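Local coordinates for protein putative metal-dependent hydrolase (Bacillus subtilis, PDB 6KNS) that binds two zinc ions and calcium in a metallo-beta-lactamase fold and is probably a hydrolase, perhaps related to short-form RNase Z, at residues 31-37 with 128-133; 78-82 with 109-115; 136-140 with 161-167. All blocks are in the same frame, centred on the assembly; numbering follows the deposited sequence.

Overall arrangement
The three contacts come from one metallo-beta-lactamase domain, built on two mixed beta sheets. Contact 1 joins a hairpin of the first sheet, strands 27-32 and 35-39, to a hairpin of the second. Contact 2 is nested inside the loop that contact 1 closes, with centres about 21 Å apart. It packs helix 74-86 on the loop before strand 115-119, an outermost strand of the first sheet. Contact 3 follows contact 1 along strand 131-137, which both use. Its centre lies about 25 Å from that of contact 1 and about 31 Å from that of contact 2. The strand leads from a turn packed against the calcium-binding hairpin to the zinc centre, where contact 3 supplies two ligands.

Contact 1. Residues 31-37 with 128-133. With CA (calcium ion), chain F.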
ATOM      1  N   GLN A  31      -7.255 -20.199  -2.271  1.00 23.46           N
ATOM      2  CA  GLN A  31      -7.607 -20.675  -3.584  1.00 24.58           C
ATOM      3  C   GLN A  31      -8.229 -22.025  -3.541  1.00 26.19           C
ATOM      4  O   GLN A  31      -7.829 -22.881  -2.762  1.00 26.82           O
ATOM      5  CB  GLN A  31      -6.387 -20.705  -4.508  1.00 24.30           C
ATOM      6  CG  GLN A  31      -5.853 -19.311  -4.841  1.00 23.76           C
ATOM      7  CD  GLN A  31      -4.582 -19.367  -5.684  1.00 26.44           C
ATOM      8  OE1 GLN A  31      -3.498 -19.798  -5.222  1.00 25.51           O
ATOM      9  NE2 GLN A  31      -4.717 -18.963  -6.931  1.00 24.47           N
ATOM     10  N   SER A  32      -9.199 -22.218  -4.427  1.00 27.94           N
ATOM     11  CA  SER A  32      -9.790 -23.522  -4.667  1.00 29.21           C
ATOM     12  C   SER A  32     -10.211 -23.651  -6.138  1.00 30.81           C
ATOM     13  O   SER A  32     -11.131 -22.953  -6.598  1.00 30.45           O
ATOM     14  CB  SER A  32     -11.023 -23.709  -3.766  1.00 30.03           C
ATOM     15  OG  SER A  32     -11.624 -24.976  -3.983  1.00 29.94           O
ATOM     16  N   GLY A  33      -9.560 -24.561  -6.862  1.00 31.96           N
ATOM     17  CA  GLY A  33      -9.799 -24.713  -8.289  1.00 33.48           C
ATOM     18  C   GLY A  33      -9.522 -23.376  -8.930  1.00 32.98           C
ATOM     19  O   GLY A  33      -8.486 -22.798  -8.655  1.00 32.70           O
ATOM     20  N   ASP A  34     -10.463 -22.850  -9.722  1.00 33.74           N
ATOM     21  CA  ASP A  34     -10.313 -21.501 -10.344  1.00 33.49           C
ATOM     22  C   ASP A  34     -10.708 -20.309  -9.458  1.00 31.65           C
ATOM     23  O   ASP A  34     -10.532 -19.162  -9.863  1.00 29.90           O
ATOM     24  CB  ASP A  34     -11.121 -21.395 -11.644  1.00 35.14           C
ATOM     25  CG  ASP A  34     -10.474 -22.129 -12.793  1.00 39.93           C
ATOM     26  OD1 ASP A  34      -9.230 -22.315 -12.755  1.00 43.75           O
ATOM     27  OD2 ASP A  34     -11.216 -22.525 -13.744  1.00 46.60           O
ATOM     28  N   TYR A  35     -11.234 -20.586  -8.266  1.00 30.81           N
ATOM     29  CA  TYR A  35     -11.651 -19.530  -7.350  1.00 29.63           C
ATOM     30  C   TYR A  35     -10.490 -19.002  -6.522  1.00 28.02           C
ATOM     31  O   TYR A  35      -9.688 -19.797  -6.007  1.00 26.90           O
ATOM     32  CB  TYR A  35     -12.756 -20.034  -6.422  1.00 30.28           C
ATOM     33  CG  TYR A  35     -13.555 -18.924  -5.787  1.00 29.04           C
ATOM     34  CD1 TYR A  35     -13.284 -18.527  -4.484  1.00 27.67           C
ATOM     35  CD2 TYR A  35     -14.588 -18.278  -6.490  1.00 29.16           C
ATOM     36  CE1 TYR A  35     -13.996 -17.525  -3.885  1.00 28.10           C
ATOM     37  CE2 TYR A  35     -15.326 -17.247  -5.889  1.00 29.45           C
ATOM     38  CZ  TYR A  35     -15.006 -16.883  -4.577  1.00 28.71           C
ATOM     39  OH  TYR A  35     -15.662 -15.909  -3.927  1.00 29.71           O
ATOM     40  N   SER A  36     -10.444 -17.661  -6.410  1.00 26.40           N
ATOM     41  CA  SER A  36      -9.449 -16.923  -5.674  1.00 26.24           C
ATOM     42  C   SER A  36     -10.089 -15.906  -4.745  1.00 24.96           C
ATOM     43  O   SER A  36     -10.785 -15.012  -5.222  1.00 24.18           O
ATOM     44  CB  SER A  36      -8.538 -16.145  -6.632  1.00 26.04           C
ATOM     45  OG  SER A  36      -7.671 -17.045  -7.303  1.00 31.35           O
ATOM     46  N   LEU A  37      -9.791 -16.036  -3.447  1.00 23.40           N
ATOM     47  CA  LEU A  37     -10.288 -15.129  -2.407  1.00 23.05           C
ATOM     48  C   LEU A  37      -9.124 -14.468  -1.677  1.00 22.02           C
ATOM     49  O   LEU A  37      -8.251 -15.154  -1.182  1.00 23.35           O
ATOM     50  CB  LEU A  37     -11.115 -15.911  -1.376  1.00 23.20           C
ATOM     51  CG  LEU A  37     -11.664 -15.197  -0.138  1.00 22.37           C
ATOM     52  CD1 LEU A  37     -12.646 -14.120  -0.578  1.00 21.06           C
ATOM     53  CD2 LEU A  37     -12.286 -16.214   0.885  1.00 21.27           C
ATOM     54  N   ALA A 128     -18.744 -18.071  -0.488  1.00 29.82           N
ATOM     55  CA  ALA A 128     -17.806 -17.401  -1.415  1.00 28.83           C
ATOM     56  C   ALA A 128     -17.250 -18.450  -2.349  1.00 28.84           C
ATOM     57  O   ALA A 128     -16.268 -19.145  -2.024  1.00 28.55           O
ATOM     58  CB  ALA A 128     -16.667 -16.714  -0.625  1.00 26.75           C
ATOM     59  N   GLY A 129     -17.908 -18.598  -3.493  1.00 30.56           N
ATOM     60  CA  GLY A 129     -17.608 -19.671  -4.434  1.00 31.28           C
ATOM     61  C   GLY A 129     -17.693 -20.996  -3.691  1.00 32.19           C
ATOM     62  O   GLY A 129     -18.701 -21.267  -3.078  1.00 33.09           O
ATOM     63  N   PRO A 130     -16.609 -21.799  -3.693  1.00 31.91           N
ATOM     64  CA  PRO A 130     -16.637 -23.085  -2.987  1.00 32.73           C
ATOM     65  C   PRO A 130     -16.344 -22.964  -1.487  1.00 31.62           C
ATOM     66  O   PRO A 130     -16.331 -23.964  -0.784  1.00 32.71           O
ATOM     67  CB  PRO A 130     -15.562 -23.910  -3.718  1.00 33.18           C
ATOM     68  CG  PRO A 130     -14.583 -22.854  -4.220  1.00 32.81           C
ATOM     69  CD  PRO A 130     -15.319 -21.552  -4.359  1.00 31.10           C
ATOM     70  N   PHE A 131     -16.163 -21.759  -0.976  1.00 30.25           N
ATOM     71  CA  PHE A 131     -15.921 -21.600   0.464  1.00 30.05           C
ATOM     72  C   PHE A 131     -17.180 -21.183   1.224  1.00 30.63           C
ATOM     73  O   PHE A 131     -18.045 -20.498   0.680  1.00 30.10           O
ATOM     74  CB  PHE A 131     -14.855 -20.543   0.739  1.00 28.87           C
ATOM     75  CG  PHE A 131     -13.512 -20.831   0.110  1.00 27.41           C
ATOM     76  CD1 PHE A 131     -12.799 -21.950   0.448  1.00 28.35           C
ATOM     77  CD2 PHE A 131     -12.963 -19.940  -0.782  1.00 27.77           C
ATOM     78  CE1 PHE A 131     -11.545 -22.201  -0.129  1.00 30.34           C
ATOM     79  CE2 PHE A 131     -11.718 -20.163  -1.355  1.00 28.23           C
ATOM     80  CZ  PHE A 131     -11.008 -21.299  -1.029  1.00 28.80           C
ATOM     81  N   THR A 132     -17.259 -21.624   2.477  1.00 30.86           N
ATOM     82  CA  THR A 132     -18.274 -21.182   3.424  1.00 31.26           C
ATOM     83  C   THR A 132     -17.488 -20.552   4.578  1.00 30.32           C
ATOM     84  O   THR A 132     -16.591 -21.207   5.134  1.00 30.01           O
ATOM     85  CB  THR A 132     -19.142 -22.358   3.927  1.00 32.53           C
ATOM     86  OG1 THR A 132     -19.745 -23.013   2.805  1.00 34.80           O
ATOM     87  CG2 THR A 132     -20.240 -21.897   4.911  1.00 32.58           C
ATOM     88  N   ILE A 133     -17.826 -19.294   4.912  1.00 28.73           N
ATOM     89  CA  ILE A 133     -17.130 -18.523   5.938  1.00 26.77           C
ATOM     90  C   ILE A 133     -18.098 -18.229   7.075  1.00 27.10           C
ATOM     91  O   ILE A 133     -19.247 -17.833   6.835  1.00 27.11           O
ATOM     92  CB  ILE A 133     -16.569 -17.177   5.350  1.00 25.50           C
ATOM     93  CG1 ILE A 133     -15.781 -17.441   4.069  1.00 25.01           C
ATOM     94  CG2 ILE A 133     -15.673 -16.448   6.373  1.00 21.71           C
ATOM     95  CD1 ILE A 133     -15.219 -16.194   3.458  1.00 24.93           C
TER
HETATM   96 CA    CA F 302     -10.868 -16.599 -10.883  1.00 63.01          CA
HETATM   97  O   HOH W   1      -8.750 -17.133  -9.588  1.00 35.22           O
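Two beta hairpins, one from each sheet of the metallo-beta-lactamase fold, meet here through the ring of Y35 and the turn that carries G129 and P130. G129 CA lies over one face of that ring, 3.8 Å from its centroid. P130 CD sits over the same face, with Y35 CG 3.5 Å away. CG of Y35 is anti to its own N (chi1 -160°), which sends the ring along A128 and G129. Its OH ends 3.5 Å from A128 CB.

Each hairpin closes with a type II' turn, S32 to Y35 and A128 to F131. Behind Y35 the contact becomes apolar and buried. F131 places CE2 at the edge of the Y35 ring, and its CZ reaches S32 CB at 3.6 Å. L37 CD2 and I133 CD1 meet tip to tip at 3.9 Å, and A60 and I62 of strand 60-62 extend this packing.

The first turn also carries a calcium ligand, D34 O, 2.8 Å from the calcium ion. K57 and D59 complete the protein part of the site. A bound water links the ion to S36 OG.

Contact 2. Residues 78-82 with 109-115; sequences QFAKQ and LTYKTHT
Y111 and H114 pack against helix 74-86 on two fronts, and Q82 meets both. The H114 ring lies flat on the helix. Q82 CA stands over its centre, 3.6 Å from the centroid. Q82 CB is also over this face. K81 CB touches H114 CB at 3.8 Å.

The second front is Y111. Its OH donates to Q82 OE1 at 2.6 Å. Q82 OE1 lies near the plane of the Y111 ring at its edge, but the hydroxyl sits above the amide carbonyl plane (38° out). Q82 swings CG away from its backbone N (chi1 -172°), and the extended chain beyond carries the amide out to the phenol. F79 turns its edge toward the Y111 face in an offset edge-to-face stack, with ring planes 60° apart. F79 also meets the H68 ring of the second subunit, so this side of the helix faces the dimer partner.

Q78 is buried and closes the inner end. Its CD packs on Y111 CB and its CG on T115 CG2. NE2 makes a weak bond to L109 O at 3.1 Å and another bond to K108 O. T115 OG1 donates to the same L109 O at 2.7 Å. Y111 pairs with both H114 and T115, a classic beta bulge, and its O accepts from both N atoms.

The outer side is looser. K112 is exposed. Its CG covers a face of Y111, but its CE only skirts Q82 NE2 at 4.0 Å. The Y111-Q82 bond is thus the main polar tie, Q78 adds a weak one, and the H114 face and aliphatic carbons supply much of the packing.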
ATOM      1  N   GLN A  78      -9.152  -0.884  -6.502  1.00 16.69           N
ATOM      2  CA  GLN A  78     -10.228  -0.278  -7.249  1.00 17.49           C
ATOM      3  C   GLN A  78      -9.724   0.352  -8.523  1.00 18.59           C
ATOM      4  O   GLN A  78     -10.337   0.181  -9.589  1.00 18.68           O
ATOM      5  CB  GLN A  78     -11.019   0.717  -6.372  1.00 18.11           C
ATOM      6  CG  GLN A  78     -11.741   0.000  -5.201  1.00 15.90           C
ATOM      7  CD  GLN A  78     -12.240   0.971  -4.149  1.00 19.09           C
ATOM      8  OE1 GLN A  78     -11.675   2.044  -3.976  1.00 17.96           O
ATOM      9  NE2 GLN A  78     -13.329   0.608  -3.461  1.00 17.87           N
ATOM     10  N   PHE A  79      -8.595   1.037  -8.456  1.00 17.79           N
ATOM     11  CA  PHE A  79      -8.031   1.527  -9.696  1.00 18.65           C
ATOM     12  C   PHE A  79      -7.578   0.382 -10.637  1.00 18.79           C
ATOM     13  O   PHE A  79      -7.732   0.506 -11.837  1.00 18.54           O
ATOM     14  CB  PHE A  79      -6.902   2.496  -9.437  1.00 18.25           C
ATOM     15  CG  PHE A  79      -7.340   3.864  -8.943  1.00 20.81           C
ATOM     16  CD1 PHE A  79      -8.695   4.251  -8.909  1.00 23.08           C
ATOM     17  CD2 PHE A  79      -6.372   4.813  -8.591  1.00 21.64           C
ATOM     18  CE1 PHE A  79      -9.074   5.532  -8.469  1.00 23.31           C
ATOM     19  CE2 PHE A  79      -6.749   6.099  -8.162  1.00 24.83           C
ATOM     20  CZ  PHE A  79      -8.098   6.458  -8.114  1.00 24.78           C
ATOM     21  N   ALA A  80      -7.033  -0.720 -10.096  1.00 18.49           N
ATOM     22  CA  ALA A  80      -6.612  -1.856 -10.927  1.00 19.11           C
ATOM     23  C   ALA A  80      -7.814  -2.403 -11.697  1.00 20.05           C
ATOM     24  O   ALA A  80      -7.703  -2.717 -12.876  1.00 21.67           O
ATOM     25  CB  ALA A  80      -5.940  -2.968 -10.084  1.00 17.61           C
ATOM     26  N   LYS A  81      -8.965  -2.503 -11.041  1.00 19.90           N
ATOM     27  CA  LYS A  81     -10.165  -2.958 -11.722  1.00 21.06           C
ATOM     28  C   LYS A  81     -10.601  -1.964 -12.783  1.00 22.00           C
ATOM     29  O   LYS A  81     -10.977  -2.362 -13.891  1.00 21.02           O
ATOM     30  CB  LYS A  81     -11.295  -3.218 -10.727  1.00 20.96           C
ATOM     31  CG  LYS A  81     -11.035  -4.450  -9.820  1.00 21.97           C
ATOM     32  CD  LYS A  81     -11.012  -5.772 -10.575  1.00 22.73           C
ATOM     33  CE  LYS A  81     -12.359  -6.042 -11.199  1.00 23.43           C
ATOM     34  NZ  LYS A  81     -12.331  -7.284 -11.967  1.00 24.51           N
ATOM     35  N   GLN A  82     -10.529  -0.671 -12.465  1.00 22.28           N
ATOM     36  CA  GLN A  82     -10.846   0.327 -13.470  1.00 24.62           C
ATOM     37  C   GLN A  82      -9.932   0.257 -14.697  1.00 24.31           C
ATOM     38  O   GLN A  82     -10.396   0.334 -15.829  1.00 24.91           O
ATOM     39  CB  GLN A  82     -10.820   1.730 -12.896  1.00 25.04           C
ATOM     40  CG  GLN A  82     -11.328   2.834 -13.859  1.00 27.70           C
ATOM     41  CD  GLN A  82     -11.481   4.158 -13.124  1.00 31.92           C
ATOM     42  OE1 GLN A  82     -10.832   4.381 -12.103  1.00 35.57           O
ATOM     43  NE2 GLN A  82     -12.365   5.025 -13.610  1.00 37.58           N
ATOM     44  N   LEU A 109     -16.012   0.824  -0.074  1.00 19.53           N
ATOM     45  CA  LEU A 109     -15.703  -0.401  -0.786  1.00 20.24           C
ATOM     46  C   LEU A 109     -16.295  -0.419  -2.201  1.00 20.80           C
ATOM     47  O   LEU A 109     -15.842  -1.190  -3.018  1.00 21.93           O
ATOM     48  CB  LEU A 109     -16.193  -1.636   0.007  1.00 19.71           C
ATOM     49  CG  LEU A 109     -15.558  -1.802   1.402  1.00 20.35           C
ATOM     50  CD1 LEU A 109     -16.007  -3.099   2.060  1.00 18.51           C
ATOM     51  CD2 LEU A 109     -14.002  -1.709   1.297  1.00 18.29           C
ATOM     52  N   THR A 110     -17.324   0.382  -2.460  1.00 20.99           N
ATOM     53  CA  THR A 110     -18.019   0.372  -3.751  1.00 21.54           C
ATOM     54  C   THR A 110     -17.479   1.491  -4.666  1.00 22.08           C
ATOM     55  O   THR A 110     -17.569   2.677  -4.337  1.00 22.30           O
ATOM     56  CB  THR A 110     -19.516   0.539  -3.570  1.00 22.29           C
ATOM     57  OG1 THR A 110     -20.024  -0.579  -2.810  1.00 20.99           O
ATOM     58  CG2 THR A 110     -20.245   0.688  -4.924  1.00 21.55           C
ATOM     59  N   TYR A 111     -16.923   1.095  -5.822  1.00 22.31           N
ATOM     60  CA  TYR A 111     -16.348   2.062  -6.769  1.00 21.63           C
ATOM     61  C   TYR A 111     -16.871   1.791  -8.152  1.00 22.56           C
ATOM     62  O   TYR A 111     -16.523   0.784  -8.750  1.00 22.00           O
ATOM     63  CB  TYR A 111     -14.833   1.958  -6.727  1.00 20.83           C
ATOM     64  CG  TYR A 111     -14.120   2.893  -7.654  1.00 21.28           C
ATOM     65  CD1 TYR A 111     -14.186   4.255  -7.462  1.00 23.16           C
ATOM     66  CD2 TYR A 111     -13.428   2.409  -8.759  1.00 21.57           C
ATOM     67  CE1 TYR A 111     -13.555   5.128  -8.315  1.00 25.84           C
ATOM     68  CE2 TYR A 111     -12.787   3.271  -9.627  1.00 24.07           C
ATOM     69  CZ  TYR A 111     -12.841   4.638  -9.389  1.00 25.89           C
ATOM     70  OH  TYR A 111     -12.220   5.524 -10.231  1.00 26.84           O
ATOM     71  N   LYS A 112     -17.698   2.700  -8.645  1.00 24.03           N
ATOM     72  CA  LYS A 112     -18.418   2.572  -9.931  1.00 25.94           C
ATOM     73  C   LYS A 112     -19.002   1.194 -10.116  1.00 26.46           C
ATOM     74  O   LYS A 112     -19.652   0.692  -9.212  1.00 26.09           O
ATOM     75  CB  LYS A 112     -17.492   2.944 -11.080  1.00 26.81           C
ATOM     76  CG  LYS A 112     -16.626   4.175 -10.728  1.00 29.35           C
ATOM     77  CD  LYS A 112     -16.421   5.105 -11.893  1.00 34.11           C
ATOM     78  CE  LYS A 112     -15.511   6.277 -11.491  1.00 35.33           C
ATOM     79  NZ  LYS A 112     -15.806   7.503 -12.255  1.00 38.08           N
ATOM     80  N   THR A 113     -18.761   0.586 -11.275  1.00 26.65           N
ATOM     81  CA  THR A 113     -19.140  -0.791 -11.544  1.00 27.46           C
ATOM     82  C   THR A 113     -17.922  -1.723 -11.406  1.00 26.57           C
ATOM     83  O   THR A 113     -17.962  -2.860 -11.853  1.00 27.30           O
ATOM     84  CB  THR A 113     -19.669  -0.883 -13.000  1.00 29.01           C
ATOM     85  OG1 THR A 113     -18.660  -0.380 -13.878  1.00 29.43           O
ATOM     86  CG2 THR A 113     -20.919   0.025 -13.204  1.00 29.21           C
ATOM     87  N   HIS A 114     -16.846  -1.258 -10.761  1.00 24.99           N
ATOM     88  CA  HIS A 114     -15.600  -2.008 -10.677  1.00 23.68           C
ATOM     89  C   HIS A 114     -15.482  -2.877  -9.437  1.00 23.13           C
ATOM     90  O   HIS A 114     -14.980  -4.019  -9.512  1.00 22.02           O
ATOM     91  CB  HIS A 114     -14.419  -1.044 -10.766  1.00 23.48           C
ATOM     92  CG  HIS A 114     -14.425  -0.233 -12.020  1.00 24.81           C
ATOM     93  ND1 HIS A 114     -14.571  -0.809 -13.264  1.00 23.45           N
ATOM     94  CD2 HIS A 114     -14.360   1.108 -12.227  1.00 24.31           C
ATOM     95  CE1 HIS A 114     -14.571   0.141 -14.186  1.00 24.90           C
ATOM     96  NE2 HIS A 114     -14.449   1.311 -13.586  1.00 25.61           N
ATOM     97  N   THR A 115     -15.890  -2.316  -8.298  1.00 22.02           N
ATOM     98  CA  THR A 115     -15.941  -3.055  -7.049  1.00 21.82           C
ATOM     99  C   THR A 115     -17.267  -2.737  -6.338  1.00 21.81           C
ATOM    100  O   THR A 115     -17.817  -1.633  -6.473  1.00 21.47           O
ATOM    101  CB  THR A 115     -14.729  -2.774  -6.104  1.00 21.13           C
ATOM    102  OG1 THR A 115     -14.834  -1.461  -5.541  1.00 20.06           O
ATOM    103  CG2 THR A 115     -13.379  -2.953  -6.805  1.00 19.38           C
TER

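Contact 3. Residues 136-140 with 161-167. With ZN (zinc ion), chain H; ZN (zinc ion), chain G.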
ATOM      1  N   LEU A 136     -16.310 -14.684  14.045  1.00 26.10           N
ATOM      2  CA  LEU A 136     -16.334 -14.431  15.494  1.00 26.72           C
ATOM      3  C   LEU A 136     -15.830 -13.004  15.741  1.00 26.55           C
ATOM      4  O   LEU A 136     -14.745 -12.629  15.262  1.00 24.03           O
ATOM      5  CB  LEU A 136     -15.459 -15.433  16.231  1.00 26.58           C
ATOM      6  CG  LEU A 136     -15.262 -15.272  17.744  1.00 28.26           C
ATOM      7  CD1 LEU A 136     -16.585 -15.511  18.507  1.00 26.96           C
ATOM      8  CD2 LEU A 136     -14.158 -16.221  18.259  1.00 25.71           C
ATOM      9  N   LYS A 137     -16.606 -12.204  16.478  1.00 27.54           N
ATOM     10  CA  LYS A 137     -16.133 -10.865  16.854  1.00 27.71           C
ATOM     11  C   LYS A 137     -14.906 -10.961  17.766  1.00 27.27           C
ATOM     12  O   LYS A 137     -14.877 -11.796  18.670  1.00 27.35           O
ATOM     13  CB  LYS A 137     -17.222 -10.113  17.564  1.00 29.89           C
ATOM     14  CG  LYS A 137     -17.006  -8.608  17.592  1.00 31.54           C
ATOM     15  CD  LYS A 137     -18.364  -7.927  17.992  1.00 36.63           C
ATOM     16  CE  LYS A 137     -18.205  -6.417  18.086  1.00 38.16           C
ATOM     17  NZ  LYS A 137     -17.001  -6.100  18.919  1.00 38.75           N
ATOM     18  N   THR A 138     -13.884 -10.144  17.496  1.00 25.52           N
ATOM     19  CA  THR A 138     -12.652 -10.189  18.288  1.00 25.18           C
ATOM     20  C   THR A 138     -12.654  -9.080  19.359  1.00 25.46           C
ATOM     21  O   THR A 138     -13.509  -8.207  19.357  1.00 24.83           O
ATOM     22  CB  THR A 138     -11.417 -10.074  17.387  1.00 24.30           C
ATOM     23  OG1 THR A 138     -11.386  -8.797  16.728  1.00 22.65           O
ATOM     24  CG2 THR A 138     -11.411 -11.216  16.315  1.00 23.31           C
ATOM     25  N   ILE A 139     -11.697  -9.132  20.271  1.00 25.70           N
ATOM     26  CA  ILE A 139     -11.515  -8.072  21.234  1.00 26.38           C
ATOM     27  C   ILE A 139     -10.414  -7.212  20.653  1.00 25.24           C
ATOM     28  O   ILE A 139      -9.260  -7.617  20.629  1.00 25.06           O
ATOM     29  CB  ILE A 139     -11.141  -8.592  22.607  1.00 27.12           C
ATOM     30  CG1 ILE A 139     -12.107  -9.717  23.031  1.00 29.19           C
ATOM     31  CG2 ILE A 139     -11.126  -7.432  23.603  1.00 26.82           C
ATOM     32  CD1 ILE A 139     -12.095 -10.008  24.547  1.00 29.98           C
ATOM     33  N   HIS A 140     -10.792  -6.046  20.123  1.00 24.71           N
ATOM     34  CA  HIS A 140      -9.854  -5.202  19.390  1.00 23.66           C
ATOM     35  C   HIS A 140     -10.322  -3.735  19.468  1.00 24.28           C
ATOM     36  O   HIS A 140     -11.485  -3.484  19.712  1.00 25.27           O
ATOM     37  CB  HIS A 140      -9.791  -5.699  17.947  1.00 23.16           C
ATOM     38  CG  HIS A 140      -8.557  -5.300  17.229  1.00 22.14           C
ATOM     39  ND1 HIS A 140      -7.304  -5.562  17.730  1.00 20.17           N
ATOM     40  CD2 HIS A 140      -8.371  -4.645  16.055  1.00 21.46           C
ATOM     41  CE1 HIS A 140      -6.395  -5.093  16.893  1.00 17.17           C
ATOM     42  NE2 HIS A 140      -7.016  -4.533  15.873  1.00 20.79           N
ATOM     43  N   ASP A 161      -7.245  -9.782  14.065  1.00 20.62           N
ATOM     44  CA  ASP A 161      -6.585  -9.169  15.206  1.00 20.91           C
ATOM     45  C   ASP A 161      -7.431  -9.310  16.431  1.00 21.72           C
ATOM     46  O   ASP A 161      -8.615  -8.984  16.398  1.00 22.58           O
ATOM     47  CB  ASP A 161      -6.427  -7.683  14.987  1.00 21.05           C
ATOM     48  CG  ASP A 161      -5.396  -7.345  13.929  1.00 20.90           C
ATOM     49  OD1 ASP A 161      -4.941  -8.206  13.130  1.00 21.80           O
ATOM     50  OD2 ASP A 161      -5.032  -6.182  13.956  1.00 17.04           O
ATOM     51  N   SER A 162      -6.824  -9.718  17.537  1.00 22.07           N
ATOM     52  CA  SER A 162      -7.564  -9.821  18.803  1.00 22.74           C
ATOM     53  C   SER A 162      -6.620  -9.972  19.981  1.00 23.30           C
ATOM     54  O   SER A 162      -5.525 -10.519  19.838  1.00 23.42           O
ATOM     55  CB  SER A 162      -8.466 -11.047  18.752  1.00 23.30           C
ATOM     56  OG  SER A 162      -9.372 -11.091  19.842  1.00 22.28           O
ATOM     57  N   SER A 163      -7.035  -9.496  21.144  1.00 24.58           N
ATOM     58  CA  SER A 163      -6.472 -10.005  22.397  1.00 25.75           C
ATOM     59  C   SER A 163      -7.213 -11.304  22.738  1.00 26.32           C
ATOM     60  O   SER A 163      -8.221 -11.665  22.102  1.00 25.57           O
ATOM     61  CB  SER A 163      -6.614  -8.993  23.553  1.00 26.61           C
ATOM     62  OG  SER A 163      -7.974  -8.701  23.834  1.00 28.66           O
ATOM     63  N   TYR A 164      -6.713 -12.002  23.743  1.00 27.01           N
ATOM     64  CA  TYR A 164      -7.122 -13.386  23.979  1.00 27.35           C
ATOM     65  C   TYR A 164      -8.598 -13.466  24.418  1.00 27.86           C
ATOM     66  O   TYR A 164      -9.054 -12.607  25.163  1.00 27.66           O
ATOM     67  CB  TYR A 164      -6.198 -14.082  25.027  1.00 28.19           C
ATOM     68  CG  TYR A 164      -6.758 -15.447  25.389  1.00 29.33           C
ATOM     69  CD1 TYR A 164      -6.547 -16.549  24.561  1.00 29.48           C
ATOM     70  CD2 TYR A 164      -7.589 -15.597  26.471  1.00 30.65           C
ATOM     71  CE1 TYR A 164      -7.112 -17.776  24.852  1.00 30.91           C
ATOM     72  CE2 TYR A 164      -8.168 -16.814  26.767  1.00 33.37           C
ATOM     73  CZ  TYR A 164      -7.936 -17.894  25.949  1.00 32.90           C
ATOM     74  OH  TYR A 164      -8.516 -19.092  26.267  1.00 35.93           O
ATOM     75  N   GLN A 165      -9.336 -14.471  23.937  1.00 27.65           N
ATOM     76  CA  GLN A 165     -10.647 -14.815  24.531  1.00 29.33           C
ATOM     77  C   GLN A 165     -10.927 -16.304  24.392  1.00 30.02           C
ATOM     78  O   GLN A 165     -10.526 -16.938  23.395  1.00 28.43           O
ATOM     79  CB  GLN A 165     -11.792 -13.992  23.896  1.00 29.19           C
ATOM     80  CG  GLN A 165     -11.832 -14.065  22.361  1.00 28.14           C
ATOM     81  CD  GLN A 165     -12.979 -13.289  21.744  1.00 27.70           C
ATOM     82  OE1 GLN A 165     -13.768 -12.706  22.444  1.00 31.07           O
ATOM     83  NE2 GLN A 165     -13.050 -13.264  20.416  1.00 26.76           N
ATOM     84  N   ASP A 166     -11.610 -16.856  25.395  1.00 31.67           N
ATOM     85  CA  ASP A 166     -11.954 -18.269  25.422  1.00 32.76           C
ATOM     86  C   ASP A 166     -12.804 -18.655  24.225  1.00 32.43           C
ATOM     87  O   ASP A 166     -12.708 -19.763  23.715  1.00 33.09           O
ATOM     88  CB  ASP A 166     -12.724 -18.626  26.706  1.00 35.69           C
ATOM     89  CG  ASP A 166     -11.822 -18.714  27.948  1.00 37.71           C
ATOM     90  OD1 ASP A 166     -10.580 -18.797  27.822  1.00 39.98           O
ATOM     91  OD2 ASP A 166     -12.378 -18.720  29.056  1.00 43.45           O
ATOM     92  N   SER A 167     -13.638 -17.748  23.766  1.00 31.30           N
ATOM     93  CA  SER A 167     -14.518 -18.053  22.641  1.00 31.80           C
ATOM     94  C   SER A 167     -13.749 -18.474  21.353  1.00 30.17           C
ATOM     95  O   SER A 167     -14.312 -19.120  20.462  1.00 30.44           O
ATOM     96  CB  SER A 167     -15.387 -16.843  22.367  1.00 30.83           C
ATOM     97  OG  SER A 167     -14.530 -15.728  22.133  1.00 31.40           O
TER
HETATM   98 ZN    ZN H 304      -6.081  -4.064  13.876  1.00 24.88          ZN
HETATM   99 ZN    ZN G 303      -3.722  -5.443  12.279  1.00 29.88          ZN
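H140 and D161 meet with ring and carboxylate planes nearly perpendicular, 84° apart. D161 CB lies over one face of the imidazole, 3.4 Å from its centroid. In H140, chi1 of -158° and the turn of the ring, chi2 54°, together bring NE2 to the metal. H140 NE2 binds one zinc ion at 2.3 Å. D161 OD2 binds the same ion at 2.4 Å and also binds the second zinc ion, so one carboxylate oxygen bridges the pair. On its other side H140 ND1 is hydrogen-bonded to G194 O, which helps fix the rotation of the ring.

Behind the bridging aspartate, T138 OG1 donates to D161 O at 2.8 Å, almost in line with the carbonyl bond. The S162 hydroxyl accepts from I139 N and donates to S163 O. I139 O in turn accepts from S163 N.

Farther out, Q165 reaches back across the contact. Its NE2 bonds K137 O at 2.9 Å, on a lone pair and with the acceptor in the plane of the amide. The amide oxygen lies 3.5 Å from I139 CG1. L136 comes from the opposite direction, and its CD2 touches Q165 NE2 and S167 O.

H65 and H67 complete the protein ligands of the first zinc ion, and D69, H70 and H217 those of the second. A bridging aspartate between two zinc ions is typical of the dinuclear site of RNase Z-like metallo-beta-lactamase fold proteins.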